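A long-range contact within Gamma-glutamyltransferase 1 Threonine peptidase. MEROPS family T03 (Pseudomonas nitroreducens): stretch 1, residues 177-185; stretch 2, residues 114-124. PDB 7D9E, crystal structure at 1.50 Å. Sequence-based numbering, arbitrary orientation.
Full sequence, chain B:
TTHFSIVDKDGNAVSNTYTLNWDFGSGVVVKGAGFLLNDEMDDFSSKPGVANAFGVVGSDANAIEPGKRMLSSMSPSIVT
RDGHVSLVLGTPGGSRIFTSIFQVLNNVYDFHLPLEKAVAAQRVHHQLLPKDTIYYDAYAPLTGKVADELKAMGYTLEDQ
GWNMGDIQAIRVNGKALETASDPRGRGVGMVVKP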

ATOM      1  N   LEU B 177      24.131   2.292  -6.700  1.00 32.71           N
ATOM      2  CA  LEU B 177      22.822   1.872  -6.235  1.00 32.71           C
ATOM      3  C   LEU B 177      22.976   0.781  -5.186  1.00 31.28           C
ATOM      4  O   LEU B 177      23.917  -0.027  -5.226  1.00 32.62           O
ATOM      5  CB  LEU B 177      21.985   1.311  -7.396  1.00 32.69           C
ATOM      6  CG  LEU B 177      21.437   2.315  -8.415  1.00 40.96           C
ATOM      7  N   GLU B 178      22.044   0.771  -4.235  1.00 25.67           N
ATOM      8  CA  GLU B 178      21.926  -0.306  -3.267  1.00 23.72           C
ATOM      9  C   GLU B 178      20.454  -0.612  -3.056  1.00 24.25           C
ATOM     10  O   GLU B 178      19.592   0.257  -3.190  1.00 23.58           O
ATOM     11  CB  GLU B 178      22.571   0.027  -1.923  1.00 29.73           C
ATOM     12  CG  GLU B 178      21.953   1.192  -1.211  1.00 40.62           C
ATOM     13  N   THR B 179      20.176  -1.861  -2.722  1.00 25.63           N
ATOM     14  CA  THR B 179      18.815  -2.283  -2.452  1.00 21.89           C
ATOM     15  C   THR B 179      18.718  -2.782  -1.022  1.00 22.15           C
ATOM     16  O   THR B 179      19.702  -3.249  -0.440  1.00 25.24           O
ATOM     17  CB  THR B 179      18.344  -3.394  -3.401  1.00 26.82           C
ATOM     18  OG1 THR B 179      19.065  -4.607  -3.149  1.00 27.02           O
ATOM     19  CG2 THR B 179      18.530  -2.947  -4.852  1.00 26.58           C
ATOM     20  N   ALA B 180      17.518  -2.685  -0.463  1.00 19.67           N
ATOM     21  CA  ALA B 180      17.231  -3.304   0.821  1.00 20.81           C
ATOM     22  C   ALA B 180      15.834  -3.901   0.752  1.00 18.82           C
ATOM     23  O   ALA B 180      14.870  -3.217   0.373  1.00 18.80           O
ATOM     24  CB  ALA B 180      17.295  -2.293   1.971  1.00 24.67           C
ATOM     25  N   SER B 181      15.747  -5.172   1.145  1.00 19.70           N
ATOM     26  CA  SER B 181      14.502  -5.913   1.299  1.00 17.83           C
ATOM     27  C   SER B 181      14.310  -6.224   2.777  1.00 17.40           C
ATOM     28  O   SER B 181      15.213  -6.743   3.445  1.00 20.33           O
ATOM     29  CB  SER B 181      14.546  -7.212   0.500  1.00 27.96           C
ATOM     30  OG  SER B 181      14.726  -6.925  -0.880  1.00 29.85           O
ATOM     31  N   ASP B 182      13.129  -5.914   3.273  1.00 18.62           N
ATOM     32  CA  ASP B 182      12.859  -6.041   4.699  1.00 16.27           C
ATOM     33  C   ASP B 182      13.061  -7.471   5.172  1.00 17.89           C
ATOM     34  O   ASP B 182      12.508  -8.399   4.577  1.00 17.16           O
ATOM     35  CB  ASP B 182      11.395  -5.641   4.898  1.00 15.79           C
ATOM     36  CG  ASP B 182      11.096  -5.141   6.298  1.00 18.44           C
ATOM     37  OD1 ASP B 182      11.519  -5.810   7.274  1.00 17.18           O
ATOM     38  OD2 ASP B 182      10.404  -4.114   6.423  1.00 17.37           O
ATOM     39  N   PRO B 183      13.831  -7.688   6.236  1.00 16.50           N
ATOM     40  CA  PRO B 183      13.933  -9.035   6.801  1.00 17.59           C
ATOM     41  C   PRO B 183      12.628  -9.562   7.365  1.00 17.29           C
ATOM     42  O   PRO B 183      12.569 -10.758   7.700  1.00 20.27           O
ATOM     43  CB  PRO B 183      15.013  -8.901   7.882  1.00 20.03           C
ATOM     44  CG  PRO B 183      15.168  -7.453   8.123  1.00 25.67           C
ATOM     45  CD  PRO B 183      14.576  -6.676   7.000  1.00 18.27           C
ATOM     46  N   ARG B 184      11.585  -8.724   7.465  1.00 16.80           N
ATOM     47  CA  ARG B 184      10.277  -9.215   7.875  1.00 17.04           C
ATOM     48  C   ARG B 184       9.631 -10.089   6.815  1.00 18.77           C
ATOM     49  O   ARG B 184       8.701 -10.846   7.128  1.00 23.07           O
ATOM     50  CB  ARG B 184       9.361  -8.024   8.140  1.00 15.53           C
ATOM     51  CG  ARG B 184       9.664  -7.313   9.479  1.00 16.63           C
ATOM     52  CD  ARG B 184       8.969  -5.988   9.542  1.00 15.49           C
ATOM     53  NE  ARG B 184       9.357  -5.181  10.677  1.00 14.67           N
ATOM     54  CZ  ARG B 184      10.464  -4.437  10.747  1.00 15.53           C
ATOM     55  NH1 ARG B 184      11.344  -4.409   9.745  1.00 17.07           N
ATOM     56  NH2 ARG B 184      10.725  -3.678  11.809  1.00 17.29           N
ATOM     57  N   GLY B 185      10.071  -9.977   5.570  1.00 19.01           N
ATOM     58  CA  GLY B 185       9.463 -10.714   4.478  1.00 16.94           C
ATOM     59  C   GLY B 185      10.463 -11.504   3.676  1.00 16.59           C
ATOM     60  O   GLY B 185      11.576 -11.761   4.132  1.00 23.48           O
TER
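Stretch 2, residues 114-124: PLEKAVAAQRV

Stretch 1 enters as a strand that runs through S181 and then breaks into a type I beta turn from D182 to G185, closed by a hydrogen bond from G185 N to D182 O of 3.1 Å. Stretch 2 is a short helix, residues 115-120. P114, at the N-cap position, has no backbone NH to donate, and none is called for there, because NH groups at the start of a helix have no carbonyl in a preceding turn to bond to; P114 O accepts from A118 N at 2.8 Å. The chain leaves helical phi/psi at A121, and from there to R123 it is extended, with A121 at -57/147 and R123 at -126/146. Helix and strand run nearly parallel: their N-to-C directions differ by 20°, the signed crossing angle is -20°, and the axes approach to 8.0 Å. The register is set by A180 opposite E116, with CA atoms 5.6 Å apart, and by D182 opposite V119, with CA atoms 5.9 Å apart.

Alternation along the strand decides which residues meet the helix. The CA-to-CB bonds of E178 and A180 point toward it, those of T179 and S181 away. A180, with only a methyl group, suits a site where the backbones come close: A180 CB lies 3.7 Å from L115 CG and 4.0 Å from V119 CG2. L115 and V119, one helical turn apart, thus present apolar branches to the same small residue. L115 also reaches back along the strand, its CD2 4.0 Å from E178 CG, so the aliphatic part of the glutamate, whose carboxylate is not modelled, extends the apolar contact.

Where the strand gives way to the turn, V119 remains the neighbour, with CG1 3.6 Å from D182 CA. The CA-to-CB bond of P183 also points toward the helix, and P183 CG lies 3.8 Å from A120 CB, a compact apolar fit near the helix end.

Beyond these contacts the packing becomes polar. Carbonyls at and just beyond the end of a helix have no following helical turn of NH groups to serve them, and R184, with its several donors, suits this place. R184 NH1 donates to V119 O at 3.2 Å, and R184 NH2 to A121 O at 2.9 Å; both acceptors lie near the plane of the guanidinium, at its edge. D182 holds the arginine from its own side: D182 OD1 accepts from R184 N at 2.9 Å and forms a salt bridge with R184 NH1 at 2.8 Å. The other carboxylate oxygen, D182 OD2, makes a salt bridge across the stretches to R123 NH2 at 2.8 Å, its hydrogen bond almost straight at 175°. One aspartate therefore binds both arginines, and its negative charge helps offset the repulsion between two like charges held close together. The R123 guanidinium lies flat on that of R184, centres 3.7 Å apart and planes at 30°, with the two NH1 atoms 3.4 Å apart; as both are donors, no hydrogen bond joins them. Water 1 adds a further link, accepting from R123 N at 3.0 Å and from R184 NH2 at 2.9 Å.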

ATOM      1  N   PRO B 114      22.866   3.085   7.721  1.00 22.21           N
ATOM      2  CA  PRO B 114      22.906   2.368   6.445  1.00 23.42           C
ATOM      3  C   PRO B 114      21.510   1.865   6.134  1.00 22.06           C
ATOM      4  O   PRO B 114      20.744   1.525   7.040  1.00 19.63           O
ATOM      5  CB  PRO B 114      23.860   1.201   6.716  1.00 24.27           C
ATOM      6  CG  PRO B 114      24.671   1.623   7.923  1.00 27.71           C
ATOM      7  CD  PRO B 114      23.708   2.440   8.744  1.00 24.34           C
ATOM      8  N   LEU B 115      21.189   1.827   4.840  1.00 22.60           N
ATOM      9  CA  LEU B 115      19.848   1.455   4.412  1.00 19.62           C
ATOM     10  C   LEU B 115      19.402   0.132   5.024  1.00 19.52           C
ATOM     11  O   LEU B 115      18.248  -0.001   5.454  1.00 18.16           O
ATOM     12  CB  LEU B 115      19.776   1.370   2.889  1.00 20.19           C
ATOM     13  CG  LEU B 115      18.371   1.184   2.299  1.00 21.77           C
ATOM     14  CD1 LEU B 115      17.446   2.316   2.626  1.00 21.34           C
ATOM     15  CD2 LEU B 115      18.469   0.988   0.800  1.00 21.77           C
ATOM     16  N   GLU B 116      20.291  -0.861   5.051  1.00 20.28           N
ATOM     17  CA  GLU B 116      19.892  -2.172   5.561  1.00 20.01           C
ATOM     18  C   GLU B 116      19.497  -2.087   7.031  1.00 18.92           C
ATOM     19  O   GLU B 116      18.527  -2.723   7.459  1.00 19.97           O
ATOM     20  CB  GLU B 116      20.999  -3.203   5.344  1.00 25.58           C
ATOM     21  N   LYS B 117      20.225  -1.296   7.813  1.00 21.09           N
ATOM     22  CA  LYS B 117      19.889  -1.125   9.221  1.00 18.35           C
ATOM     23  C   LYS B 117      18.634  -0.292   9.383  1.00 18.98           C
ATOM     24  O   LYS B 117      17.823  -0.560  10.273  1.00 19.00           O
ATOM     25  CB  LYS B 117      21.050  -0.463   9.964  1.00 20.80           C
ATOM     26  CG  LYS B 117      22.330  -1.270   9.917  1.00 25.66           C
ATOM     27  CD  LYS B 117      22.306  -2.365  10.954  1.00 28.01           C
ATOM     28  CE  LYS B 117      23.619  -3.143  10.952  1.00 30.62           C
ATOM     29  NZ  LYS B 117      23.499  -4.513  11.504  1.00 43.01           N
ATOM     30  N   ALA B 118      18.461   0.720   8.531  1.00 16.99           N
ATOM     31  CA  ALA B 118      17.277   1.562   8.597  1.00 16.88           C
ATOM     32  C   ALA B 118      16.007   0.762   8.338  1.00 16.95           C
ATOM     33  O   ALA B 118      14.967   1.047   8.923  1.00 18.00           O
ATOM     34  CB  ALA B 118      17.386   2.679   7.554  1.00 17.95           C
ATOM     35  N   VAL B 119      16.080  -0.233   7.462  1.00 15.80           N
ATOM     36  CA  VAL B 119      14.930  -1.076   7.162  1.00 15.85           C
ATOM     37  C   VAL B 119      14.763  -2.184   8.197  1.00 16.48           C
ATOM     38  O   VAL B 119      13.631  -2.562   8.530  1.00 17.74           O
ATOM     39  CB  VAL B 119      15.095  -1.627   5.737  1.00 18.55           C
ATOM     40  CG1 VAL B 119      14.089  -2.710   5.445  1.00 20.92           C
ATOM     41  CG2 VAL B 119      14.924  -0.515   4.708  1.00 18.68           C
ATOM     42  N   ALA B 120      15.857  -2.741   8.698  1.00 15.73           N
ATOM     43  CA  ALA B 120      15.747  -3.832   9.652  1.00 17.16           C
ATOM     44  C   ALA B 120      15.336  -3.356  11.036  1.00 17.35           C
ATOM     45  O   ALA B 120      14.877  -4.171  11.834  1.00 18.47           O
ATOM     46  CB  ALA B 120      17.071  -4.579   9.779  1.00 18.74           C
ATOM     47  N   ALA B 121      15.511  -2.074  11.339  1.00 16.35           N
ATOM     48  CA  ALA B 121      15.240  -1.569  12.672  1.00 16.30           C
ATOM     49  C   ALA B 121      13.807  -1.846  13.107  1.00 15.90           C
ATOM     50  O   ALA B 121      12.862  -1.805  12.304  1.00 16.34           O
ATOM     51  CB  ALA B 121      15.529  -0.072  12.731  1.00 16.95           C
ATOM     52  N   GLN B 122      13.647  -2.073  14.415  1.00 17.70           N
ATOM     53  CA  GLN B 122      12.326  -2.132  15.022  1.00 16.42           C
ATOM     54  C   GLN B 122      11.471  -0.949  14.586  1.00 17.72           C
ATOM     55  O   GLN B 122      11.941   0.190  14.541  1.00 16.32           O
ATOM     56  CB  GLN B 122      12.477  -2.090  16.544  1.00 16.47           C
ATOM     57  CG  GLN B 122      11.181  -2.133  17.320  1.00 16.84           C
ATOM     58  CD  GLN B 122      11.451  -2.123  18.811  1.00 20.67           C
ATOM     59  OE1 GLN B 122      11.128  -3.075  19.548  1.00 24.15           O
ATOM     60  NE2 GLN B 122      12.092  -1.071  19.255  1.00 21.19           N
ATOM     61  N   ARG B 123      10.207  -1.234  14.263  1.00 15.89           N
ATOM     62  CA  ARG B 123       9.205  -0.208  14.007  1.00 14.61           C
ATOM     63  C   ARG B 123       8.009  -0.468  14.905  1.00 14.84           C
ATOM     64  O   ARG B 123       7.686  -1.620  15.216  1.00 17.49           O
ATOM     65  CB  ARG B 123       8.744  -0.176  12.543  1.00 16.31           C
ATOM     66  CG  ARG B 123       9.858   0.251  11.602  1.00 16.12           C
ATOM     67  CD  ARG B 123       9.374   0.511  10.213  1.00 14.22           C
ATOM     68  NE  ARG B 123       8.860  -0.662   9.522  1.00 14.65           N
ATOM     69  CZ  ARG B 123       9.577  -1.470   8.744  1.00 15.39           C
ATOM     70  NH1 ARG B 123      10.882  -1.269   8.591  1.00 16.90           N
ATOM     71  NH2 ARG B 123       9.004  -2.495   8.153  1.00 16.28           N
ATOM     72  N   VAL B 124       7.361   0.617  15.340  1.00 15.82           N
ATOM     73  CA  VAL B 124       6.159   0.522  16.168  1.00 15.67           C
ATOM     74  C   VAL B 124       5.132   1.494  15.610  1.00 15.14           C
ATOM     75  O   VAL B 124       5.433   2.309  14.741  1.00 17.60           O
ATOM     76  CB  VAL B 124       6.434   0.799  17.666  1.00 17.59           C
ATOM     77  CG1 VAL B 124       7.425  -0.234  18.212  1.00 20.49           C
ATOM     78  CG2 VAL B 124       6.908   2.208  17.872  1.00 19.43           C
TER
HETATM   79  O   HOH W   1       9.013  -3.950  14.072  1.00 18.57           O